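Local coordinates for phosphotriesterase homology protein (Escherichia coli, PDB 1BF6), which hydrolyses phosphorylated glyceryl acetates and aromatic acetates and propionates, binding two zinc ions per subunit, at residues L178-T182 and S287-Q291. Numbering follows the deposited sequence.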
ATOM      1  N   LEU A 178     -12.620   7.470   9.244  1.00  8.75           N
ATOM      2  CA  LEU A 178     -12.266   6.219   8.565  1.00  7.82           C
ATOM      3  C   LEU A 178     -12.248   6.236   7.039  1.00 11.27           C
ATOM      4  O   LEU A 178     -11.636   5.353   6.418  1.00 10.75           O
ATOM      5  CB  LEU A 178     -13.073   5.035   9.109  1.00  8.92           C
ATOM      6  CG  LEU A 178     -12.908   4.731  10.609  1.00  8.48           C
ATOM      7  CD1 LEU A 178     -13.681   3.484  10.993  1.00  9.66           C
ATOM      8  CD2 LEU A 178     -11.438   4.577  10.967  1.00  8.15           C
ATOM      9  N   SER A 179     -12.871   7.249   6.435  1.00  9.59           N
ATOM     10  CA  SER A 179     -12.877   7.368   4.980  1.00 10.48           C
ATOM     11  C   SER A 179     -11.487   7.800   4.507  1.00 10.32           C
ATOM     12  O   SER A 179     -11.199   7.819   3.310  1.00 10.18           O
ATOM     13  CB  SER A 179     -13.938   8.375   4.513  1.00 11.50           C
ATOM     14  OG  SER A 179     -13.554   9.711   4.799  1.00 12.94           O
ATOM     15  N   ARG A 180     -10.630   8.156   5.464  1.00  9.66           N
ATOM     16  CA  ARG A 180      -9.266   8.580   5.158  1.00  8.35           C
ATOM     17  C   ARG A 180      -8.254   7.456   5.461  1.00  6.99           C
ATOM     18  O   ARG A 180      -7.042   7.673   5.451  1.00  7.72           O
ATOM     19  CB  ARG A 180      -8.932   9.861   5.928  1.00 10.18           C
ATOM     20  CG  ARG A 180      -9.920  11.015   5.666  1.00  9.66           C
ATOM     21  CD  ARG A 180      -9.944  11.422   4.180  1.00  8.45           C
ATOM     22  NE  ARG A 180      -8.673  11.999   3.745  1.00 12.90           N
ATOM     23  CZ  ARG A 180      -8.015  11.658   2.637  1.00 15.94           C
ATOM     24  NH1 ARG A 180      -8.500  10.733   1.811  1.00 16.42           N
ATOM     25  NH2 ARG A 180      -6.830  12.201   2.382  1.00 18.66           N
ATOM     26  N   VAL A 181      -8.781   6.254   5.690  1.00  7.86           N
ATOM     27  CA  VAL A 181      -7.977   5.063   5.977  1.00  7.31           C
ATOM     28  C   VAL A 181      -8.244   3.971   4.915  1.00  8.63           C
ATOM     29  O   VAL A 181      -9.388   3.754   4.504  1.00  7.77           O
ATOM     30  CB  VAL A 181      -8.347   4.467   7.364  1.00  6.48           C
ATOM     31  CG1 VAL A 181      -7.545   3.194   7.642  1.00  5.29           C
ATOM     32  CG2 VAL A 181      -8.107   5.501   8.470  1.00  4.88           C
ATOM     33  N   THR A 182      -7.182   3.310   4.468  1.00  8.12           N
ATOM     34  CA  THR A 182      -7.303   2.210   3.512  1.00  7.94           C
ATOM     35  C   THR A 182      -6.586   0.997   4.135  1.00  7.39           C
ATOM     36  O   THR A 182      -5.435   1.105   4.556  1.00  7.73           O
ATOM     37  CB  THR A 182      -6.747   2.583   2.116  1.00 10.02           C
ATOM     38  OG1 THR A 182      -6.992   1.499   1.211  1.00 11.32           O
ATOM     39  CG2 THR A 182      -5.256   2.904   2.154  1.00  8.98           C
ATOM     40  N   SER A 287      -7.824   8.448  -7.216  1.00 12.80           N
ATOM     41  CA  SER A 287      -7.893   9.891  -7.434  1.00 14.80           C
ATOM     42  C   SER A 287      -8.656  10.576  -6.296  1.00 13.86           C
ATOM     43  O   SER A 287      -8.282  11.661  -5.873  1.00 17.16           O
ATOM     44  CB  SER A 287      -8.570  10.197  -8.771  1.00 15.57           C
ATOM     45  OG  SER A 287      -7.801   9.691  -9.852  1.00 19.96           O
ATOM     46  N   GLN A 288      -9.698   9.923  -5.791  1.00 14.51           N
ATOM     47  CA  GLN A 288     -10.505  10.469  -4.701  1.00 16.52           C
ATOM     48  C   GLN A 288      -9.827  10.292  -3.343  1.00 17.01           C
ATOM     49  O   GLN A 288      -9.925  11.168  -2.477  1.00 17.45           O
ATOM     50  CB  GLN A 288     -11.881   9.785  -4.654  1.00 19.74           C
ATOM     51  CG  GLN A 288     -12.688   9.875  -5.952  1.00 28.13           C
ATOM     52  CD  GLN A 288     -13.964   9.026  -5.943  1.00 33.69           C
ATOM     53  OE1 GLN A 288     -14.123   8.107  -5.128  1.00 38.92           O
ATOM     54  NE2 GLN A 288     -14.874   9.324  -6.871  1.00 36.74           N
ATOM     55  N   PHE A 289      -9.096   9.189  -3.177  1.00 12.22           N
ATOM     56  CA  PHE A 289      -8.460   8.873  -1.898  1.00 11.83           C
ATOM     57  C   PHE A 289      -7.083   9.460  -1.624  1.00 12.27           C
ATOM     58  O   PHE A 289      -6.855  10.040  -0.554  1.00 11.14           O
ATOM     59  CB  PHE A 289      -8.425   7.347  -1.704  1.00  9.37           C
ATOM     60  CG  PHE A 289      -7.917   6.908  -0.356  1.00  8.62           C
ATOM     61  CD1 PHE A 289      -6.547   6.720  -0.133  1.00  9.10           C
ATOM     62  CD2 PHE A 289      -8.805   6.681   0.688  1.00  8.24           C
ATOM     63  CE1 PHE A 289      -6.073   6.314   1.120  1.00  9.06           C
ATOM     64  CE2 PHE A 289      -8.342   6.272   1.951  1.00  9.03           C
ATOM     65  CZ  PHE A 289      -6.972   6.089   2.162  1.00  8.77           C
ATOM     66  N   PHE A 290      -6.171   9.306  -2.578  1.00 10.42           N
ATOM     67  CA  PHE A 290      -4.789   9.760  -2.431  1.00 15.64           C
ATOM     68  C   PHE A 290      -4.509  11.235  -2.585  1.00 19.68           C
ATOM     69  O   PHE A 290      -3.419  11.700  -2.240  1.00 21.46           O
ATOM     70  CB  PHE A 290      -3.861   8.943  -3.343  1.00 13.83           C
ATOM     71  CG  PHE A 290      -3.826   7.489  -2.995  1.00 13.91           C
ATOM     72  CD1 PHE A 290      -3.272   7.064  -1.784  1.00 12.95           C
ATOM     73  CD2 PHE A 290      -4.423   6.548  -3.823  1.00 13.84           C
ATOM     74  CE1 PHE A 290      -3.322   5.716  -1.402  1.00 11.68           C
ATOM     75  CE2 PHE A 290      -4.479   5.195  -3.451  1.00 12.39           C
ATOM     76  CZ  PHE A 290      -3.930   4.778  -2.239  1.00 12.87           C
ATOM     77  N   GLN A 291      -5.488  11.981  -3.085  1.00 22.73           N
ATOM     78  CA  GLN A 291      -5.307  13.410  -3.270  1.00 25.32           C
ATOM     79  C   GLN A 291      -5.773  14.227  -2.065  1.00 27.31           C
ATOM     80  O   GLN A 291      -5.191  15.312  -1.861  1.00 28.87           O
ATOM     81  CB  GLN A 291      -5.992  13.858  -4.560  1.00 25.21           C
ATOM     82  CG  GLN A 291      -5.409  13.159  -5.783  1.00 25.19           C
ATOM     83  CD  GLN A 291      -5.803  13.820  -7.076  1.00 26.33           C
ATOM     84  OE1 GLN A 291      -6.880  13.559  -7.615  1.00 27.65           O
ATOM     85  NE2 GLN A 291      -4.936  14.693  -7.581  1.00 26.17           N
ATOM     86  OXT GLN A 291      -6.668  13.756  -1.317  1.00 29.01           O
TER
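Leu-178 and Ser-179 form a short 3-10 turn, closed by the hydrogen bond from Val-181 N to Leu-178 O (3.1 Å). Leu-178 packs on Leu-168 and Gln-172 of helix 164-173. The hydroxyl of Ser-179 is hydrogen-bonded to Asp-177, while Ser-179 O lies 3.5 Å from Phe-289 CE2. Arg-180 makes the polar link. Its CA-to-CB bond points away from 287-291, but with chi1, chi2 and chi3 all m, the side chain curls back. Arg-180 NH1 then donates a nearly straight hydrogen bond to Phe-289 O (3.0 Å, 175°). NH1 also lies over one face of the Phe-289 ring; any cation-pi attraction is weak, with Arg-180 CZ 5.5 Å from the ring centroid. The C-terminal carboxylate adds a nearby charge, Gln-291 OXT being 4.0 Å from Arg-180 NH2. Arg-180 is also a residue of the beta-D-glucose binding site, close to His-147. The fold is a TIM barrel. Here the C-terminal segment, which carries on from the last helix, meets the start of barrel strand 181-183. The CA-to-CB bond of Val-181 points away, and its side chain packs on Leu-168 and Leu-171, yet Val-181 C sits at the edge of the Phe-289 ring, 3.7 Å from CZ. The CA-to-CB bond of Thr-182 points toward 287-291, and Thr-182 CB reaches Phe-289 CZ at 3.5 Å. Tyr-204, edge-to-face with Phe-289, and Met-238 extend this packing onto the next two strands.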